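Local coordinates for protein COBE (Pseudomonas aeruginosa, PDB 2W6L) that takes part in cobalamin (vitamin B12) biosynthesis, where its exact role is not established but may involve a precorrin intermediate, at residues A[26-31]-A[128-133]. Residues are numbered along the deposited sequence; the frame is centred on the assembly and turned at random.
Sequences ALLERT and ASIALA. With SO4 (sulfate ion), chain B.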
loop_
_atom_site.group_PDB
_atom_site.type_symbol
_atom_site.label_atom_id
_atom_site.label_comp_id
_atom_site.label_asym_id
_atom_site.label_seq_id
_atom_site.Cartn_x
_atom_site.Cartn_y
_atom_site.Cartn_z
ATOM N N ALA A 26 11.664 -7.156 2.530
ATOM C CA ALA A 26 12.632 -6.465 3.428
ATOM C C ALA A 26 12.201 -5.015 3.674
ATOM O O ALA A 26 12.192 -4.546 4.807
ATOM C CB ALA A 26 14.028 -6.489 2.804
ATOM N N LEU A 27 11.829 -4.295 2.614
ATOM C CA LEU A 27 11.316 -2.926 2.802
ATOM C C LEU A 27 10.044 -2.873 3.638
ATOM O O LEU A 27 9.902 -2.063 4.586
ATOM C CB LEU A 27 11.114 -2.249 1.433
ATOM C CG LEU A 27 10.729 -0.764 1.557
ATOM C CD1 LEU A 27 11.694 0.006 2.467
ATOM C CD2 LEU A 27 10.749 -0.147 0.110
ATOM N N LEU A 28 9.088 -3.727 3.292
ATOM C CA LEU A 28 7.872 -3.900 4.056
ATOM C C LEU A 28 8.146 -4.171 5.566
ATOM O O LEU A 28 7.544 -3.527 6.432
ATOM C CB LEU A 28 7.020 -5.011 3.437
ATOM C CG LEU A 28 5.695 -5.414 4.133
ATOM C CD1 LEU A 28 4.762 -4.233 4.207
ATOM C CD2 LEU A 28 5.057 -6.511 3.318
ATOM N N GLU A 29 8.978 -5.166 5.866
ATOM C CA GLU A 29 9.389 -5.435 7.236
ATOM C C GLU A 29 9.938 -4.233 8.018
ATOM O O GLU A 29 9.594 -4.038 9.204
ATOM C CB GLU A 29 10.419 -6.567 7.262
ATOM C CG GLU A 29 9.803 -7.936 7.245
ATOM C CD GLU A 29 10.798 -9.027 7.714
ATOM O OE1 GLU A 29 11.904 -9.126 7.122
ATOM O OE2 GLU A 29 10.456 -9.768 8.677
ATOM N N ARG A 30 10.773 -3.445 7.370
ATOM C CA ARG A 30 11.374 -2.278 8.005
ATOM C C ARG A 30 10.341 -1.226 8.255
ATOM O O ARG A 30 10.308 -0.658 9.362
ATOM C CB ARG A 30 12.483 -1.695 7.164
ATOM C CG ARG A 30 13.632 -2.623 6.980
ATOM C CD ARG A 30 14.363 -2.955 8.290
ATOM N NE ARG A 30 13.858 -4.124 9.030
ATOM C CZ ARG A 30 13.906 -5.390 8.609
ATOM N NH1 ARG A 30 14.368 -5.698 7.388
ATOM N NH2 ARG A 30 13.453 -6.351 9.409
ATOM N N THR A 31 9.470 -1.005 7.254
ATOM C CA THR A 31 8.338 -0.057 7.370
ATOM C C THR A 31 7.378 -0.429 8.503
ATOM O O THR A 31 7.006 0.427 9.358
ATOM C CB THR A 31 7.607 0.084 6.014
ATOM O OG1 THR A 31 8.572 0.449 5.016
ATOM C CG2 THR A 31 6.494 1.124 6.095
ATOM N N ALA A 128 11.426 0.693 -4.665
ATOM C CA ALA A 128 10.043 0.485 -4.230
ATOM C C ALA A 128 9.657 1.467 -3.142
ATOM O O ALA A 128 10.543 2.097 -2.507
ATOM C CB ALA A 128 9.877 -0.976 -3.774
ATOM N N SER A 129 8.351 1.678 -2.941
ATOM C CA SER A 129 7.875 2.518 -1.817
ATOM C C SER A 129 6.800 1.740 -1.081
ATOM O O SER A 129 6.009 1.051 -1.731
ATOM C CB SER A 129 7.247 3.861 -2.250
ATOM O OG SER A 129 8.146 4.753 -2.936
ATOM N N ILE A 130 6.757 1.873 0.242
ATOM C CA ILE A 130 5.696 1.202 1.046
ATOM C C ILE A 130 5.017 2.196 1.917
ATOM O O ILE A 130 5.725 2.974 2.578
ATOM C CB ILE A 130 6.279 0.096 1.990
ATOM C CG1 ILE A 130 7.356 -0.685 1.239
ATOM C CG2 ILE A 130 5.128 -0.696 2.645
ATOM C CD1 ILE A 130 6.949 -1.898 0.461
ATOM N N ALA A 131 3.660 2.193 1.978
ATOM C CA ALA A 131 2.939 3.047 2.939
ATOM C C ALA A 131 1.987 2.158 3.717
ATOM O O ALA A 131 1.595 1.143 3.173
ATOM C CB ALA A 131 2.139 4.109 2.200
ATOM N N LEU A 132 1.600 2.553 4.931
ATOM C CA LEU A 132 0.687 1.727 5.758
ATOM C C LEU A 132 -0.484 2.546 6.091
ATOM O O LEU A 132 -0.331 3.747 6.448
ATOM C CB LEU A 132 1.412 1.274 7.058
ATOM C CG LEU A 132 2.664 0.465 6.869
ATOM C CD1 LEU A 132 3.214 0.114 8.297
ATOM C CD2 LEU A 132 2.394 -0.860 6.106
ATOM N N ALA A 133 -1.689 1.954 5.961
ATOM C CA ALA A 133 -2.880 2.666 6.321
ATOM C C ALA A 133 -3.670 1.765 7.295
ATOM O O ALA A 133 -3.597 0.538 7.226
ATOM C CB ALA A 133 -3.714 2.948 5.141
HETATM S S SO4 B . 5.156 5.858 -4.930
HETATM O O1 SO4 B . 6.602 5.750 -5.086
HETATM O O2 SO4 B . 4.571 6.121 -6.243
HETATM O O3 SO4 B . 4.776 6.811 -3.920
HETATM O O4 SO4 B . 4.649 4.664 -4.314
#
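Ile130 pushes its side chain in among Leu27, Leu28 and Thr31 of the helix, and most of the contact is apolar. Its CG1 lies 3.4 Å from CG of Leu27, tighter than usual for two carbons, as the two side chains run past one another in opposite senses. CD1 continues to the backbone N of Leu28, while CG2, anti to the backbone N of Ile130, meets CD1 of Leu28 at 3.9 Å, the two side chains crossing at about a right angle. Toward the start of the strand, CD2 of Leu27 lies 3.5 Å from O of Ala128 and also meets CB of Ala128. One turn on, CG2 of Thr31 sits 4.0 Å from CG of Leu132.

No hydrogen bond joins the two segments. With chi1 at -54°, Thr31 turns OG1 back along its own helix to donate to O of Leu27 (2.9 Å), from above the carbonyl plane; that oxygen also accepts from N of Thr31. The buried hydroxyl is thus satisfied locally, and across the contact OG1 lies 3.8 Å from CB of Ile130.

Segment 26-31 runs at 35° to segment 128-133. Strand 128-135 lies between strands 9-15 and 116-124, antiparallel to both. Helix 21-34 covers one face of this mixed sheet and helix 99-112, touching Ser129 and Ala131, the other: a layered alpha/beta arrangement.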